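RIM-binding protein, isoform F (Drosophila melanogaster, PDB 6Q9M) probably helps couple synaptic vesicle recruitment to release sites at the active zone, here represented by its central fibronectin type III array. Local coordinates at residues P9-T15 with I26-E32; N37-H43 with S79-Q85; S127-H131 with T142-M147. All blocks are in the same frame, centred on the assembly; numbering follows the deposited sequence.

How the contacts relate
Contacts 1 and 2 belong to the first fibronectin type III domain, contact 3 to the second. From the N terminus, contact 1 comes first and closes the short hairpin of strands 12-20 and 23-29. Contact 2 opens after it and spans 35 residues, pairing strands 39-46 and 73-81 of the other sheet. Contact 3 closes the hairpin of strands 131-135 and 138-143. The three follow in series; none encloses another. Contacts 1 and 2 meet between the two sheets, where Trp-28 and Pro-31 touch Tyr-42. Contacts 1 and 3 meet between the domains through a probable Leu-14 O to Asn-128 ND2 hydrogen bond. Contacts 2 and 3 do not touch.

Contact 1: residues P9-T15 with I26-E32; sequences PAPKHLT and IGWSPPE
Strands 12-15 and 26-29 run antiparallel at 175°, axes 4.6 Å apart, in the first hairpin of a fibronectin type III domain. Lys-12 and Ser-29 form one hydrogen-bonded pair (Lys-12 N to Ser-29 O 3.1 Å, Ser-29 N to Lys-12 O 2.8 Å). Thr-15 and Gly-27 form another (Thr-15 N to Gly-27 O 2.8 Å, Gly-27 N to Thr-15 O 2.9 Å). Between them the register slips by one, a beta bulge with His-13 at phi/psi 57/41. At the open end, prolines from both segments make the shape. The Pro-31 ring is the bump; Pro-31 CB presses on the 9-11 backbone, 3.2 Å from Ala-10 O and 3.8 Å from Pro-9 CB. Pro-11 CB abuts CD1 of Trp-28 (chi1 p) at 3.8 Å. CD1 of Leu-14 (chi1 t) is 4.3 Å from Ile-26 CD1. The salt bridge Lys-12 NZ to Glu-32 OE1, 3.1 Å, spans this end. Strand 61-65 extends this sheet beyond 23-29; Pro-11 and Leu-14 pack on Val-77 of the facing sheet.

Contact 2: residues N37-H43 with S79-Q85; sequences NLIDSYH and SVTQNRQ
A classic beta bulge interrupts this pairing: Asp-40 and Ser-41 both face Val-80. Val-80 O accepts from Asp-40 N at 2.6 Å and from Ser-41 N at 3.0 Å. The site lies in the four-stranded sheet of the fibronectin type III beta sandwich. Strands 39-43 and 79-81 are antiparallel but splayed, at 136°, with axes 4.4 Å apart at closest. Asp-40 has phi/psi -116/-38, the kink that fits the extra residue. Val-80 N to Ser-41 O, 2.7 Å, completes the hydrogen-bonded pair. Next along, Tyr-42 and Ser-79 form a non-hydrogen-bonded pair, CA-CA 4.9 Å. Their side chains share the face toward Trp-28, and Ser-79 OG bonds to Pro-9 O. Residues 81-84 make a type I turn closed by Arg-84 N to Thr-81 O, 3.0 Å. Thr-81 CG2 packs 3.3 Å from Asn-37 O. On the other face, Val-80 (chi1 t) makes a CH-pi contact with His-43 (chi1 m): Val-80 CG2 sits 3.4 Å from the imidazole centroid, 8° off the ring normal.

Contact 3: residues S127-H131 with T142-M147; sequences SNHQH and TVKPGM
This is a loop-to-turn contact at the open end of a beta hairpin in the second fibronectin type III domain. Segment 127-131 leads into strand 131-135, and segment 142-147 leaves strand 138-143. One antiparallel hydrogen-bonded pair joins them: His-131 N to Val-143 O is 3.0 Å, and Val-143 N to His-131 O is 2.7 Å. The CA atoms of this pair lie 5.2 Å apart. His-131 (chi1 m) and Val-143 (chi1 p) project to the same face, with His-131 CB 3.7 Å from Val-143 CG1. The His-131 ring meets Trp-122 edge-to-face.

Away from this pair the segments meet through a turn and a loop. Residues 144-147 form a type II beta turn, closed by Met-147 N to Lys-144 O at 3.1 Å. Gly-146 takes phi/psi 85/-9, where a CB would jam against the preceding carbonyl. Gly-146 N donates to Ser-127 O at 3.0 Å, which fastens the turn to the loop. Pro-145 sits in the bend of 127-130: its CB is 3.6 Å from Ser-127 O and 3.4 Å from Asn-128 O. Pro-145 CA makes a CA-H...O contact of 3.6 Å with His-129 O.

The loop also faces the first domain: Ser-127 OG bonds to Thr-93 N, and Asn-128 ND2 to Leu-14 O. Residues 127-131 thus join the hairpin end of a fibronectin type III sandwich to the preceding domain of the array.

Contact 1: residues P9-T15 with I26-E32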
loop_
_atom_site.group_PDB
_atom_site.type_symbol
_atom_site.label_atom_id
_atom_site.label_comp_id
_atom_site.label_asym_id
_atom_site.label_seq_id
_atom_site.Cartn_x
_atom_site.Cartn_y
_atom_site.Cartn_z
ATOM N N PRO A 9 -16.240 6.222 5.358
ATOM C CA PRO A 9 -16.739 6.145 3.978
ATOM C C PRO A 9 -16.235 7.305 3.129
ATOM O O PRO A 9 -16.078 8.434 3.607
ATOM C CB PRO A 9 -18.269 6.193 4.151
ATOM C CG PRO A 9 -18.509 5.700 5.519
ATOM C CD PRO A 9 -17.330 6.131 6.346
ATOM N N ALA A 10 -16.019 7.022 1.851
ATOM C CA ALA A 10 -15.323 7.922 0.948
ATOM C C ALA A 10 -16.227 8.405 -0.183
ATOM O O ALA A 10 -17.206 7.737 -0.537
ATOM C CB ALA A 10 -14.096 7.207 0.365
ATOM N N PRO A 11 -15.923 9.557 -0.781
ATOM C CA PRO A 11 -16.739 10.042 -1.900
ATOM C C PRO A 11 -16.620 9.113 -3.095
ATOM O O PRO A 11 -15.702 8.305 -3.195
ATOM C CB PRO A 11 -16.158 11.437 -2.215
ATOM C CG PRO A 11 -15.202 11.752 -1.070
ATOM C CD PRO A 11 -14.729 10.399 -0.573
ATOM N N LYS A 12 -17.593 9.213 -3.994
ATOM C CA LYS A 12 -17.662 8.373 -5.182
ATOM C C LYS A 12 -17.868 9.241 -6.421
ATOM O O LYS A 12 -18.169 10.430 -6.335
ATOM C CB LYS A 12 -18.783 7.328 -5.056
ATOM C CG LYS A 12 -18.862 6.659 -3.677
ATOM C CD LYS A 12 -20.215 5.970 -3.423
ATOM C CE LYS A 12 -20.890 5.526 -4.714
ATOM N NZ LYS A 12 -21.887 4.423 -4.503
ATOM N N HIS A 13 -17.717 8.612 -7.585
ATOM C CA HIS A 13 -18.032 9.223 -8.874
ATOM C C HIS A 13 -17.256 10.523 -9.088
ATOM O O HIS A 13 -17.771 11.498 -9.643
ATOM C CB HIS A 13 -19.538 9.438 -9.017
ATOM C CG HIS A 13 -20.320 8.162 -8.979
ATOM N ND1 HIS A 13 -21.064 7.776 -7.884
ATOM C CD2 HIS A 13 -20.445 7.166 -9.888
ATOM C CE1 HIS A 13 -21.634 6.608 -8.130
ATOM N NE2 HIS A 13 -21.275 6.217 -9.339
ATOM N N LEU A 14 -15.988 10.508 -8.685
ATOM C CA LEU A 14 -15.076 11.602 -8.972
ATOM C C LEU A 14 -15.001 11.842 -10.475
ATOM O O LEU A 14 -14.766 10.916 -11.256
ATOM C CB LEU A 14 -13.701 11.270 -8.414
ATOM C CG LEU A 14 -12.625 12.321 -8.591
ATOM C CD1 LEU A 14 -13.175 13.671 -8.174
ATOM C CD2 LEU A 14 -11.362 11.961 -7.814
ATOM N N THR A 15 -15.228 13.089 -10.882
ATOM C CA THR A 15 -15.347 13.437 -12.290
ATOM C C THR A 15 -14.570 14.708 -12.595
ATOM O O THR A 15 -14.685 15.701 -11.867
ATOM C CB THR A 15 -16.820 13.642 -12.654
ATOM O OG1 THR A 15 -17.537 12.425 -12.415
ATOM C CG2 THR A 15 -16.972 14.047 -14.109
ATOM N N ILE A 26 -14.095 19.950 -11.078
ATOM C CA ILE A 26 -14.397 18.561 -10.765
ATOM C C ILE A 26 -15.728 18.472 -10.037
ATOM O O ILE A 26 -16.221 19.442 -9.452
ATOM C CB ILE A 26 -13.319 17.875 -9.903
ATOM C CG1 ILE A 26 -13.370 18.450 -8.485
ATOM C CG2 ILE A 26 -11.942 17.964 -10.545
ATOM C CD1 ILE A 26 -12.341 17.844 -7.557
ATOM N N GLY A 27 -16.293 17.265 -10.068
ATOM C CA GLY A 27 -17.487 16.961 -9.312
ATOM C C GLY A 27 -17.363 15.579 -8.704
ATOM O O GLY A 27 -16.532 14.770 -9.123
ATOM N N TRP A 28 -18.184 15.329 -7.679
ATOM C CA TRP A 28 -18.199 14.034 -7.006
ATOM C C TRP A 28 -19.566 13.829 -6.361
ATOM O O TRP A 28 -20.453 14.692 -6.428
ATOM C CB TRP A 28 -17.051 13.903 -5.990
ATOM C CG TRP A 28 -17.082 14.877 -4.831
ATOM C CD1 TRP A 28 -17.660 14.676 -3.599
ATOM C CD2 TRP A 28 -16.498 16.190 -4.788
ATOM N NE1 TRP A 28 -17.472 15.781 -2.801
ATOM C CE2 TRP A 28 -16.774 16.729 -3.506
ATOM C CE3 TRP A 28 -15.802 16.974 -5.717
ATOM C CZ2 TRP A 28 -16.371 18.026 -3.125
ATOM C CZ3 TRP A 28 -15.389 18.265 -5.332
ATOM C CH2 TRP A 28 -15.683 18.774 -4.048
ATOM N N SER A 29 -19.740 12.659 -5.748
ATOM C CA SER A 29 -20.971 12.276 -5.074
ATOM C C SER A 29 -20.680 11.966 -3.612
ATOM O O SER A 29 -19.581 11.508 -3.278
ATOM C CB SER A 29 -21.607 11.050 -5.737
ATOM O OG SER A 29 -21.777 11.260 -7.126
ATOM N N PRO A 30 -21.633 12.200 -2.719
ATOM C CA PRO A 30 -21.384 11.946 -1.298
ATOM C C PRO A 30 -21.219 10.463 -1.025
ATOM O O PRO A 30 -21.799 9.617 -1.731
ATOM C CB PRO A 30 -22.648 12.491 -0.604
ATOM C CG PRO A 30 -23.474 13.152 -1.670
ATOM C CD PRO A 30 -23.019 12.628 -2.983
ATOM N N PRO A 31 -20.533 10.118 0.068
ATOM C CA PRO A 31 -20.381 8.713 0.447
ATOM C C PRO A 31 -21.691 8.118 0.921
ATOM O O PRO A 31 -22.595 8.819 1.391
ATOM C CB PRO A 31 -19.379 8.770 1.605
ATOM C CG PRO A 31 -19.575 10.137 2.178
ATOM C CD PRO A 31 -19.800 11.008 0.979
ATOM N N GLU A 32 -21.796 6.808 0.757
ATOM C CA GLU A 32 -22.874 6.064 1.395
ATOM C C GLU A 32 -22.740 6.155 2.912
ATOM O O GLU A 32 -21.633 5.999 3.441
ATOM C CB GLU A 32 -22.851 4.606 0.944
ATOM C CG GLU A 32 -22.538 4.452 -0.532
ATOM C CD GLU A 32 -22.670 3.025 -1.013
ATOM O OE1 GLU A 32 -21.909 2.643 -1.929
ATOM O OE2 GLU A 32 -23.535 2.289 -0.480
#

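Contact 2: residues N37-H43 with S79-Q85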
loop_
_atom_site.group_PDB
_atom_site.type_symbol
_atom_site.label_atom_id
_atom_site.label_comp_id
_atom_site.label_asym_id
_atom_site.label_seq_id
_atom_site.Cartn_x
_atom_site.Cartn_y
_atom_site.Cartn_z
ATOM N N ASN A 37 -18.863 7.655 11.794
ATOM C CA ASN A 37 -17.921 8.480 11.042
ATOM C C ASN A 37 -18.623 9.237 9.916
ATOM O O ASN A 37 -18.118 9.321 8.795
ATOM C CB ASN A 37 -16.775 7.627 10.479
ATOM C CG ASN A 37 -15.730 7.266 11.523
ATOM O OD1 ASN A 37 -15.556 7.971 12.518
ATOM N ND2 ASN A 37 -15.025 6.162 11.297
ATOM N N LEU A 38 -19.810 9.773 10.202
ATOM C CA LEU A 38 -20.567 10.444 9.155
ATOM C C LEU A 38 -19.845 11.706 8.690
ATOM O O LEU A 38 -19.177 12.402 9.462
ATOM C CB LEU A 38 -21.987 10.783 9.611
ATOM C CG LEU A 38 -23.015 11.030 8.489
ATOM C CD1 LEU A 38 -22.730 10.221 7.224
ATOM C CD2 LEU A 38 -24.424 10.744 8.981
ATOM N N ILE A 39 -20.016 12.003 7.424
ATOM C CA ILE A 39 -19.189 12.980 6.743
ATOM C C ILE A 39 -19.621 14.393 7.110
ATOM O O ILE A 39 -20.817 14.706 7.158
ATOM C CB ILE A 39 -19.274 12.733 5.235
ATOM C CG1 ILE A 39 -18.685 13.890 4.478
ATOM C CG2 ILE A 39 -20.716 12.523 4.810
ATOM C CD1 ILE A 39 -18.613 13.561 3.095
ATOM N N ASP A 40 -18.630 15.258 7.318
ATOM C CA ASP A 40 -18.774 16.643 7.747
ATOM C C ASP A 40 -18.283 17.647 6.713
ATOM O O ASP A 40 -18.898 18.705 6.547
ATOM C CB ASP A 40 -18.014 16.840 9.071
ATOM C CG ASP A 40 -18.178 18.234 9.644
ATOM O OD1 ASP A 40 -19.104 18.430 10.458
ATOM O OD2 ASP A 40 -17.369 19.124 9.297
ATOM N N SER A 41 -17.189 17.357 6.016
ATOM C CA SER A 41 -16.715 18.226 4.946
ATOM C C SER A 41 -15.824 17.399 4.029
ATOM O O SER A 41 -15.482 16.253 4.327
ATOM C CB SER A 41 -15.979 19.465 5.491
ATOM O OG SER A 41 -14.745 19.137 6.109
ATOM N N TYR A 42 -15.437 18.006 2.915
ATOM C CA TYR A 42 -14.576 17.372 1.937
ATOM C C TYR A 42 -13.263 18.137 1.811
ATOM O O TYR A 42 -13.221 19.365 1.940
ATOM C CB TYR A 42 -15.245 17.304 0.559
ATOM C CG TYR A 42 -16.545 16.560 0.507
ATOM C CD1 TYR A 42 -17.761 17.209 0.722
ATOM C CD2 TYR A 42 -16.568 15.209 0.227
ATOM C CE1 TYR A 42 -18.963 16.514 0.667
ATOM C CE2 TYR A 42 -17.757 14.513 0.158
ATOM C CZ TYR A 42 -18.951 15.163 0.382
ATOM O OH TYR A 42 -20.120 14.436 0.328
ATOM N N HIS A 43 -12.195 17.389 1.550
ATOM C CA HIS A 43 -10.857 17.920 1.331
ATOM C C HIS A 43 -10.427 17.524 -0.073
ATOM O O HIS A 43 -10.381 16.330 -0.397
ATOM C CB HIS A 43 -9.864 17.366 2.350
ATOM C CG HIS A 43 -9.897 18.048 3.677
ATOM N ND1 HIS A 43 -10.726 19.112 3.949
ATOM C CD2 HIS A 43 -9.195 17.819 4.812
ATOM C CE1 HIS A 43 -10.531 19.517 5.194
ATOM N NE2 HIS A 43 -9.608 18.746 5.740
ATOM N N SER A 79 -13.246 12.458 2.575
ATOM C CA SER A 79 -14.297 12.750 3.531
ATOM C C SER A 79 -13.664 13.143 4.853
ATOM O O SER A 79 -12.715 12.508 5.307
ATOM C CB SER A 79 -15.185 11.523 3.743
ATOM O OG SER A 79 -16.006 11.255 2.624
ATOM N N VAL A 80 -14.215 14.163 5.496
ATOM C CA VAL A 80 -13.754 14.589 6.810
ATOM C C VAL A 80 -14.928 14.486 7.768
ATOM O O VAL A 80 -16.030 14.950 7.449
ATOM C CB VAL A 80 -13.185 16.017 6.792
ATOM C CG1 VAL A 80 -12.620 16.362 8.153
ATOM C CG2 VAL A 80 -12.100 16.147 5.727
ATOM N N THR A 81 -14.708 13.825 8.903
ATOM C CA THR A 81 -15.724 13.704 9.934
ATOM C C THR A 81 -15.591 14.880 10.905
ATOM O O THR A 81 -14.671 15.694 10.805
ATOM C CB THR A 81 -15.599 12.363 10.654
ATOM O OG1 THR A 81 -14.401 12.362 11.431
ATOM C CG2 THR A 81 -15.535 11.214 9.653
ATOM N N GLN A 82 -16.489 14.955 11.892
ATOM C CA GLN A 82 -16.361 16.015 12.884
ATOM C C GLN A 82 -15.116 15.833 13.742
ATOM O O GLN A 82 -14.433 16.816 14.054
ATOM C CB GLN A 82 -17.608 16.091 13.769
ATOM C CG GLN A 82 -17.604 17.303 14.696
ATOM C CD GLN A 82 -18.944 17.546 15.362
ATOM O OE1 GLN A 82 -19.743 16.626 15.518
ATOM N NE2 GLN A 82 -19.196 18.795 15.754
ATOM N N ASN A 83 -14.803 14.594 14.148
ATOM C CA ASN A 83 -13.558 14.374 14.886
ATOM C C ASN A 83 -12.313 14.621 14.036
ATOM O O ASN A 83 -11.200 14.450 14.543
ATOM C CB ASN A 83 -13.517 12.975 15.520
ATOM C CG ASN A 83 -14.072 11.888 14.618
ATOM O OD1 ASN A 83 -13.820 11.877 13.414
ATOM N ND2 ASN A 83 -14.811 10.953 15.204
ATOM N N ARG A 84 -12.484 14.999 12.769
ATOM C CA ARG A 84 -11.438 15.293 11.776
ATOM C C ARG A 84 -10.798 14.021 11.227
ATOM O O ARG A 84 -9.723 14.105 10.608
ATOM C CB ARG A 84 -10.352 16.244 12.300
ATOM C CG ARG A 84 -10.882 17.508 13.002
ATOM C CD ARG A 84 -11.799 18.344 12.114
ATOM N NE ARG A 84 -11.062 19.057 11.074
ATOM C CZ ARG A 84 -11.632 19.685 10.046
ATOM N NH1 ARG A 84 -12.955 19.708 9.923
ATOM N NH2 ARG A 84 -10.874 20.302 9.146
ATOM N N GLN A 85 -11.402 12.851 11.439
ATOM C CA GLN A 85 -10.939 11.649 10.760
ATOM C C GLN A 85 -11.315 11.707 9.280
ATOM O O GLN A 85 -12.336 12.285 8.898
ATOM C CB GLN A 85 -11.574 10.407 11.388
ATOM C CG GLN A 85 -10.809 9.789 12.545
ATOM C CD GLN A 85 -11.399 8.447 12.979
ATOM O OE1 GLN A 85 -12.528 8.384 13.474
ATOM N NE2 GLN A 85 -10.635 7.370 12.800
#

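Contact 3: residues S127-H131 with T142-M147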
loop_
_atom_site.group_PDB
_atom_site.type_symbol
_atom_site.label_atom_id
_atom_site.label_comp_id
_atom_site.label_asym_id
_atom_site.label_seq_id
_atom_site.Cartn_x
_atom_site.Cartn_y
_atom_site.Cartn_z
ATOM N N SER A 127 -10.519 5.678 -9.408
ATOM C CA SER A 127 -11.196 4.816 -8.450
ATOM C C SER A 127 -12.659 4.582 -8.790
ATOM O O SER A 127 -13.384 4.014 -7.968
ATOM C CB SER A 127 -11.067 5.400 -7.050
ATOM O OG SER A 127 -11.580 6.712 -7.055
ATOM N N ASN A 128 -13.104 5.010 -9.971
ATOM C CA ASN A 128 -14.414 4.637 -10.487
ATOM C C ASN A 128 -14.407 3.268 -11.154
ATOM O O ASN A 128 -15.479 2.757 -11.479
ATOM C CB ASN A 128 -14.919 5.666 -11.510
ATOM C CG ASN A 128 -15.148 7.050 -10.908
ATOM O OD1 ASN A 128 -15.825 7.204 -9.890
ATOM N ND2 ASN A 128 -14.609 8.065 -11.563
ATOM N N HIS A 129 -13.237 2.675 -11.374
ATOM C CA HIS A 129 -13.119 1.403 -12.074
ATOM C C HIS A 129 -13.193 0.231 -11.111
ATOM O O HIS A 129 -12.694 0.293 -9.985
ATOM C CB HIS A 129 -11.791 1.309 -12.832
ATOM C CG HIS A 129 -11.715 2.191 -14.033
ATOM N ND1 HIS A 129 -11.893 3.555 -13.964
ATOM C CD2 HIS A 129 -11.468 1.906 -15.331
ATOM C CE1 HIS A 129 -11.767 4.072 -15.173
ATOM N NE2 HIS A 129 -11.506 3.093 -16.019
ATOM N N GLN A 130 -13.757 -0.871 -11.593
ATOM C CA GLN A 130 -13.538 -2.140 -10.923
ATOM C C GLN A 130 -12.092 -2.583 -11.113
ATOM O O GLN A 130 -11.444 -2.265 -12.116
ATOM C CB GLN A 130 -14.485 -3.201 -11.466
ATOM C CG GLN A 130 -15.947 -2.850 -11.315
ATOM C CD GLN A 130 -16.843 -4.002 -11.713
ATOM O OE1 GLN A 130 -17.262 -4.804 -10.875
ATOM N NE2 GLN A 130 -17.132 -4.101 -13.000
ATOM N N HIS A 131 -11.589 -3.339 -10.147
ATOM C CA HIS A 131 -10.235 -3.846 -10.230
ATOM C C HIS A 131 -10.243 -5.353 -10.027
ATOM O O HIS A 131 -11.072 -5.893 -9.289
ATOM C CB HIS A 131 -9.324 -3.161 -9.223
ATOM C CG HIS A 131 -9.098 -1.714 -9.523
ATOM N ND1 HIS A 131 -8.177 -1.281 -10.457
ATOM C CD2 HIS A 131 -9.688 -0.601 -9.031
ATOM C CE1 HIS A 131 -8.200 0.039 -10.512
ATOM N NE2 HIS A 131 -9.111 0.475 -9.661
ATOM N N THR A 142 -12.775 -9.951 -8.361
ATOM C CA THR A 142 -13.085 -8.649 -8.936
ATOM C C THR A 142 -13.692 -7.762 -7.852
ATOM O O THR A 142 -14.626 -8.174 -7.155
ATOM C CB THR A 142 -14.038 -8.798 -10.116
ATOM O OG1 THR A 142 -13.421 -9.630 -11.104
ATOM C CG2 THR A 142 -14.354 -7.446 -10.727
ATOM N N VAL A 143 -13.167 -6.547 -7.716
ATOM C CA VAL A 143 -13.463 -5.690 -6.573
ATOM C C VAL A 143 -14.143 -4.414 -7.058
ATOM O O VAL A 143 -13.797 -3.870 -8.112
ATOM C CB VAL A 143 -12.185 -5.389 -5.754
ATOM C CG1 VAL A 143 -11.428 -4.214 -6.306
ATOM C CG2 VAL A 143 -12.547 -5.158 -4.313
ATOM N N LYS A 144 -15.131 -3.954 -6.292
ATOM C CA LYS A 144 -15.996 -2.884 -6.737
ATOM C C LYS A 144 -15.269 -1.538 -6.681
ATOM O O LYS A 144 -14.288 -1.385 -5.948
ATOM C CB LYS A 144 -17.274 -2.857 -5.877
ATOM C CG LYS A 144 -17.025 -2.791 -4.376
ATOM C CD LYS A 144 -18.340 -2.805 -3.572
ATOM C CE LYS A 144 -18.148 -2.190 -2.183
ATOM N NZ LYS A 144 -19.426 -1.862 -1.491
ATOM N N PRO A 145 -15.763 -0.532 -7.422
ATOM C CA PRO A 145 -15.111 0.784 -7.408
ATOM C C PRO A 145 -15.052 1.351 -5.998
ATOM O O PRO A 145 -15.937 1.118 -5.171
ATOM C CB PRO A 145 -16.014 1.651 -8.307
ATOM C CG PRO A 145 -17.053 0.731 -8.898
ATOM C CD PRO A 145 -17.093 -0.491 -8.081
ATOM N N GLY A 146 -14.012 2.137 -5.735
ATOM C CA GLY A 146 -13.801 2.676 -4.410
ATOM C C GLY A 146 -13.070 1.745 -3.475
ATOM O O GLY A 146 -12.700 2.165 -2.371
ATOM N N MET A 147 -12.860 0.493 -3.866
ATOM C CA MET A 147 -12.132 -0.469 -3.048
ATOM C C MET A 147 -10.692 -0.545 -3.519
ATOM O O MET A 147 -10.438 -0.669 -4.721
ATOM C CB MET A 147 -12.759 -1.855 -3.131
ATOM C CG MET A 147 -12.519 -2.656 -1.881
ATOM S SD MET A 147 -13.903 -2.443 -0.762
ATOM C CE MET A 147 -14.954 -3.796 -1.295
#